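PDB 4G1P: Cys-Gly metallodipeptidase DUG1, which hydrolyses the dipeptide Cys-Gly as a zinc- or manganese-dependent homodimeric peptidase and is the catalytic component of the complex that degrades glutathione. Local coordinates for residues I84-F88 with G188-G192. Residues are numbered along the deposited sequence; the frame is centred on the assembly and turned at random.
Sequences ILSRF and GYFKG
Tyr189 is sandwiched between Leu85 and Arg87 in a buried cation-pi and CH-pi contact that seats the loop between helix 178-185 and strand 195-198 against one face of the mixed sheet, over strand 83-88. Leu85 lies under one face of the ring, its CD1 3.9 Å from the ring centroid and displaced toward the rim. Arg87 covers the opposite face: its guanidinium lies nearly flat on the ring, planes 28° apart, with CZ 3.9 Å from the centroid and NH1 over the middle. A bend at chi3 (84°) lays the guanidinium over the ring, the arginine running from the hydroxyl end toward the tyrosine backbone, and NH2 donates a hydrogen bond of 2.7 Å to Tyr189 O, in the carbonyl plane but tilted from the guanidinium plane. NH1 also pairs with Asp60 in a salt bridge, and the backbone carbonyl of Asp60 is hydrogen-bonded to Tyr189 OH, so one residue holds both partners of the stack. With CG anti to the backbone N (chi1 -161°), Tyr189 reaches from its type I turn across to the strand. The other branch of Leu85 meets the next aromatic, CD2 lying 3.7 Å from Phe190 CZ. Replacing Tyr189 by an alanine is likely to open a gap between Leu85 and the guanidinium and to leave the carbonyl of Asp60 without its hydroxyl partner. The arrangement is an arginine-aromatic stack backed by an aliphatic side chain, here joining a helix-to-strand connection to the central sheet of the M20 catalytic domain's alpha/beta scaffold.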
ATOM      1  N   ILE A  84       4.794   6.631  31.821  1.00 21.46           N
ATOM      2  CA  ILE A  84       4.338   6.184  33.127  1.00 22.67           C
ATOM      3  C   ILE A  84       5.494   6.086  34.095  1.00 22.42           C
ATOM      4  O   ILE A  84       6.358   5.240  33.941  1.00 21.32           O
ATOM      5  CB  ILE A  84       3.673   4.810  33.052  1.00 23.06           C
ATOM      6  CG1 ILE A  84       2.497   4.828  32.069  1.00 21.30           C
ATOM      7  CG2 ILE A  84       3.213   4.394  34.432  1.00 22.12           C
ATOM      8  CD1 ILE A  84       1.865   3.466  31.847  1.00 20.38           C
ATOM      9  N   LEU A  85       5.514   6.963  35.084  1.00 21.97           N
ATOM     10  CA  LEU A  85       6.567   6.935  36.083  1.00 24.61           C
ATOM     11  C   LEU A  85       6.013   6.431  37.406  1.00 25.42           C
ATOM     12  O   LEU A  85       4.946   6.859  37.843  1.00 27.33           O
ATOM     13  CB  LEU A  85       7.173   8.329  36.284  1.00 24.85           C
ATOM     14  CG  LEU A  85       7.625   9.155  35.077  1.00 24.28           C
ATOM     15  CD1 LEU A  85       8.317  10.383  35.606  1.00 25.50           C
ATOM     16  CD2 LEU A  85       8.546   8.387  34.139  1.00 21.75           C
ATOM     17  N   SER A  86       6.740   5.526  38.044  1.00 21.17           N
ATOM     18  CA  SER A  86       6.359   5.054  39.357  1.00 23.02           C
ATOM     19  C   SER A  86       7.574   4.581  40.150  1.00 24.76           C
ATOM     20  O   SER A  86       8.650   4.357  39.593  1.00 24.52           O
ATOM     21  CB  SER A  86       5.335   3.934  39.239  1.00 25.11           C
ATOM     22  OG  SER A  86       5.930   2.749  38.755  1.00 27.13           O
ATOM     23  N   ARG A  87       7.405   4.455  41.459  1.00 25.40           N
ATOM     24  CA  ARG A  87       8.468   3.951  42.310  1.00 23.32           C
ATOM     25  C   ARG A  87       7.899   2.827  43.144  1.00 26.28           C
ATOM     26  O   ARG A  87       6.703   2.815  43.466  1.00 27.79           O
ATOM     27  CB  ARG A  87       9.039   5.050  43.214  1.00 22.81           C
ATOM     28  CG  ARG A  87       8.695   6.478  42.771  1.00 30.66           C
ATOM     29  CD  ARG A  87       9.277   7.583  43.678  1.00 28.46           C
ATOM     30  NE  ARG A  87      10.652   7.874  43.304  1.00 30.57           N
ATOM     31  CZ  ARG A  87      11.038   8.943  42.619  1.00 28.32           C
ATOM     32  NH1 ARG A  87      10.170   9.868  42.250  1.00 23.26           N
ATOM     33  NH2 ARG A  87      12.316   9.089  42.319  1.00 33.67           N
ATOM     34  N   PHE A  88       8.747   1.861  43.467  1.00 25.79           N
ATOM     35  CA  PHE A  88       8.399   0.852  44.456  1.00 25.05           C
ATOM     36  C   PHE A  88       9.514   0.769  45.490  1.00 24.28           C
ATOM     37  O   PHE A  88      10.635   0.363  45.188  1.00 21.97           O
ATOM     38  CB  PHE A  88       8.130  -0.515  43.825  1.00 20.81           C
ATOM     39  CG  PHE A  88       7.715  -1.552  44.818  1.00 23.45           C
ATOM     40  CD1 PHE A  88       8.665  -2.335  45.463  1.00 22.88           C
ATOM     41  CD2 PHE A  88       6.376  -1.729  45.136  1.00 23.44           C
ATOM     42  CE1 PHE A  88       8.284  -3.284  46.392  1.00 21.72           C
ATOM     43  CE2 PHE A  88       5.991  -2.676  46.066  1.00 23.83           C
ATOM     44  CZ  PHE A  88       6.939  -3.452  46.695  1.00 22.66           C
ATOM     45  N   GLY A 188      15.325  15.548  38.773  1.00 41.66           N
ATOM     46  CA  GLY A 188      13.984  15.589  39.324  1.00 31.85           C
ATOM     47  C   GLY A 188      13.540  14.195  39.697  1.00 33.39           C
ATOM     48  O   GLY A 188      14.089  13.601  40.630  1.00 32.76           O
ATOM     49  N   TYR A 189      12.564  13.659  38.962  1.00 31.86           N
ATOM     50  CA  TYR A 189      12.017  12.340  39.283  1.00 28.00           C
ATOM     51  C   TYR A 189      13.092  11.259  39.261  1.00 27.23           C
ATOM     52  O   TYR A 189      13.001  10.302  40.008  1.00 27.87           O
ATOM     53  CB  TYR A 189      10.867  11.966  38.342  1.00 28.00           C
ATOM     54  CG  TYR A 189       9.964  10.880  38.864  1.00 23.82           C
ATOM     55  CD1 TYR A 189      10.347   9.549  38.818  1.00 26.40           C
ATOM     56  CD2 TYR A 189       8.718  11.183  39.388  1.00 24.39           C
ATOM     57  CE1 TYR A 189       9.525   8.547  39.304  1.00 25.98           C
ATOM     58  CE2 TYR A 189       7.880  10.187  39.873  1.00 24.10           C
ATOM     59  CZ  TYR A 189       8.293   8.873  39.831  1.00 26.49           C
ATOM     60  OH  TYR A 189       7.480   7.880  40.315  1.00 26.01           O
ATOM     61  N   PHE A 190      14.119  11.430  38.429  1.00 26.32           N
ATOM     62  CA  PHE A 190      15.164  10.425  38.269  1.00 24.76           C
ATOM     63  C   PHE A 190      16.462  10.736  39.025  1.00 34.92           C
ATOM     64  O   PHE A 190      17.489  10.091  38.777  1.00 31.71           O
ATOM     65  CB  PHE A 190      15.504  10.269  36.794  1.00 28.98           C
ATOM     66  CG  PHE A 190      14.357   9.801  35.957  1.00 31.05           C
ATOM     67  CD1 PHE A 190      13.463   8.861  36.445  1.00 27.57           C
ATOM     68  CD2 PHE A 190      14.163  10.310  34.683  1.00 29.63           C
ATOM     69  CE1 PHE A 190      12.407   8.423  35.671  1.00 25.56           C
ATOM     70  CE2 PHE A 190      13.108   9.870  33.905  1.00 31.50           C
ATOM     71  CZ  PHE A 190      12.227   8.924  34.401  1.00 23.88           C
ATOM     72  N   LYS A 191      16.413  11.705  39.941  1.00 35.90           N
ATOM     73  CA  LYS A 191      17.620  12.209  40.596  1.00 35.39           C
ATOM     74  C   LYS A 191      18.464  11.133  41.282  1.00 35.74           C
ATOM     75  O   LYS A 191      19.692  11.136  41.159  1.00 41.07           O
ATOM     76  CB  LYS A 191      17.304  13.357  41.569  1.00 37.19           C
ATOM     77  CG  LYS A 191      16.859  12.943  42.966  1.00 36.32           C
ATOM     78  CD  LYS A 191      16.643  14.172  43.857  1.00 47.38           C
ATOM     79  CE  LYS A 191      15.981  13.827  45.203  1.00 52.20           C
ATOM     80  NZ  LYS A 191      16.918  13.239  46.220  1.00 45.87           N
ATOM     81  N   GLY A 192      17.826  10.198  41.972  1.00 27.20           N
ATOM     82  CA  GLY A 192      18.587   9.239  42.754  1.00 31.99           C
ATOM     83  C   GLY A 192      18.988   7.948  42.059  1.00 33.16           C
ATOM     84  O   GLY A 192      19.534   7.043  42.697  1.00 34.62           O
TER